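Local coordinates for DUF1214 domain-containing protein (Burkholderia cenocepacia, PDB 6ANS) that is of unknown function but carries DUF1214 family sequence and binds a sodium ion in the crystal, at residues Ser329-Ala334 with Ser349-Asp354. Sequence-based numbering, arbitrary orientation.
Sequences SARPNA and SANWLD
Asn-351 grips the backbone of Arg-331 with both ends of its side-chain amide. From CB the side chain of Asn-351 heads toward the loop 329-334. With chi1 at -55°, CG is turned opposite the carbonyl carbon of Asn-351, which carries the amide to the loop. CG follows its amide atoms and makes no bond of its own. Asn-351 OD1 accepts a hydrogen bond from Arg-331 N at 3.0 Å. This donor approaches well off the C=O line, at 111°, and is tilted from the carbonyl plane. Asn-351 OD1 also lies 3.5 Å from Ala-330 CA. Asn-351 ND2 gives one hydrogen to Arg-331 O at 2.9 Å, in a fairly straight bond (165°). Arg-331 O lies close to the plane of the Asn-351 amide. Asn-351 ND2 also donates to Thr-339 O, outside the two segments. Three bonds therefore hold the amide and should fix its rotation. The primary amide meets both N-H and C=O of Arg-331, as a residue of an antiparallel strand would at a hydrogen-bonded pair. Ala-330 CB sits 4.0 Å from Asn-351 ND2. The guanidinium group of Arg-331 extends off elsewhere. Asn-351 is buried, although the loop beside it is largely exposed. The loop joins strand 324-326 to strand 338-343. Strand 351-354 runs parallel to 338-343 as the outermost strand, within this chain, of a mixed sheet, so the contact ties the connection between two sheets to that strand.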
loop_
_atom_site.group_PDB
_atom_site.type_symbol
_atom_site.label_atom_id
_atom_site.label_comp_id
_atom_site.label_asym_id
_atom_site.label_seq_id
_atom_site.Cartn_x
_atom_site.Cartn_y
_atom_site.Cartn_z
ATOM N N SER A 329 -3.015 12.316 -25.708
ATOM C CA SER A 329 -2.383 13.597 -25.442
ATOM C C SER A 329 -1.370 14.046 -26.489
ATOM O O SER A 329 -1.070 15.241 -26.547
ATOM C CB SER A 329 -1.703 13.555 -24.068
ATOM O OG SER A 329 -0.639 12.628 -24.092
ATOM N N ALA A 330 -0.846 13.142 -27.317
ATOM C CA ALA A 330 0.135 13.528 -28.332
ATOM C C ALA A 330 -0.558 14.193 -29.514
ATOM O O ALA A 330 -1.391 13.567 -30.175
ATOM C CB ALA A 330 0.922 12.310 -28.802
ATOM N N ARG A 331 -0.180 15.436 -29.812
ATOM C CA ARG A 331 -0.660 16.131 -31.005
ATOM C C ARG A 331 0.164 15.698 -32.214
ATOM O O ARG A 331 1.396 15.703 -32.146
ATOM C CB ARG A 331 -0.556 17.655 -30.850
ATOM C CG ARG A 331 -1.209 18.260 -29.612
ATOM C CD ARG A 331 -2.726 18.226 -29.611
ATOM N NE ARG A 331 -3.368 18.878 -30.756
ATOM C CZ ARG A 331 -4.690 18.929 -30.910
ATOM N NH1 ARG A 331 -5.463 18.375 -29.994
ATOM N NH2 ARG A 331 -5.236 19.507 -31.971
ATOM N N PRO A 332 -0.463 15.301 -33.315
ATOM C CA PRO A 332 0.308 14.927 -34.502
ATOM C C PRO A 332 0.851 16.156 -35.218
ATOM O O PRO A 332 0.381 17.281 -35.036
ATOM C CB PRO A 332 -0.725 14.206 -35.376
ATOM C CG PRO A 332 -2.014 14.907 -35.046
ATOM C CD PRO A 332 -1.917 15.213 -33.553
ATOM N N ASN A 333 1.867 15.921 -36.044
ATOM C CA ASN A 333 2.326 16.931 -36.981
ATOM C C ASN A 333 1.353 17.030 -38.158
ATOM O O ASN A 333 0.450 16.207 -38.319
ATOM C CB ASN A 333 3.732 16.603 -37.482
ATOM C CG ASN A 333 4.747 16.466 -36.350
ATOM O OD1 ASN A 333 4.825 17.307 -35.452
ATOM N ND2 ASN A 333 5.512 15.388 -36.382
ATOM N N ALA A 334 1.571 18.039 -39.009
ATOM C CA ALA A 334 0.667 18.282 -40.132
ATOM C C ALA A 334 0.618 17.092 -41.087
ATOM O O ALA A 334 -0.459 16.711 -41.565
ATOM C CB ALA A 334 1.093 19.548 -40.877
ATOM N N SER A 349 5.349 24.293 -28.247
ATOM C CA SER A 349 4.198 23.462 -27.908
ATOM C C SER A 349 4.364 22.004 -28.350
ATOM O O SER A 349 3.376 21.295 -28.546
ATOM C CB SER A 349 2.924 24.063 -28.498
ATOM O OG SER A 349 3.014 24.129 -29.906
ATOM N N ALA A 350 5.602 21.533 -28.485
ATOM C CA ALA A 350 5.831 20.146 -28.880
ATOM C C ALA A 350 5.414 19.180 -27.774
ATOM O O ALA A 350 5.354 19.533 -26.592
ATOM C CB ALA A 350 7.306 19.924 -29.225
ATOM N N ASN A 351 5.087 17.951 -28.183
ATOM C CA ASN A 351 4.900 16.865 -27.230
ATOM C C ASN A 351 6.197 16.652 -26.461
ATOM O O ASN A 351 7.278 16.601 -27.054
ATOM C CB ASN A 351 4.495 15.582 -27.952
ATOM C CG ASN A 351 3.262 15.770 -28.823
ATOM O OD1 ASN A 351 2.263 16.320 -28.374
ATOM N ND2 ASN A 351 3.327 15.301 -30.066
ATOM N N TRP A 352 6.092 16.538 -25.139
ATOM C CA TRP A 352 7.245 16.720 -24.271
ATOM C C TRP A 352 7.319 15.645 -23.195
ATOM O O TRP A 352 6.313 15.317 -22.561
ATOM C CB TRP A 352 7.176 18.110 -23.627
ATOM C CG TRP A 352 8.257 18.419 -22.659
ATOM C CD1 TRP A 352 9.591 18.204 -22.819
ATOM C CD2 TRP A 352 8.094 19.002 -21.362
ATOM N NE1 TRP A 352 10.273 18.628 -21.706
ATOM C CE2 TRP A 352 9.376 19.124 -20.797
ATOM C CE3 TRP A 352 6.987 19.452 -20.631
ATOM C CZ2 TRP A 352 9.587 19.667 -19.528
ATOM C CZ3 TRP A 352 7.197 19.990 -19.372
ATOM C CH2 TRP A 352 8.488 20.088 -18.832
ATOM N N LEU A 353 8.519 15.110 -22.984
ATOM C CA LEU A 353 8.837 14.289 -21.821
ATOM C C LEU A 353 9.872 15.029 -20.972
ATOM O O LEU A 353 10.978 15.316 -21.448
ATOM C CB LEU A 353 9.354 12.909 -22.242
ATOM C CG LEU A 353 8.415 12.079 -23.117
ATOM C CD1 LEU A 353 9.040 10.748 -23.486
ATOM C CD2 LEU A 353 7.031 11.876 -22.456
ATOM N N ASP A 354 9.510 15.335 -19.723
ATOM C CA ASP A 354 10.343 16.122 -18.814
ATOM C C ASP A 354 11.416 15.230 -18.186
ATOM O O ASP A 354 11.088 14.210 -17.570
ATOM C CB ASP A 354 9.458 16.737 -17.726
ATOM C CG ASP A 354 10.212 17.671 -16.786
ATOM O OD1 ASP A 354 11.466 17.692 -16.791
ATOM O OD2 ASP A 354 9.531 18.384 -16.017
#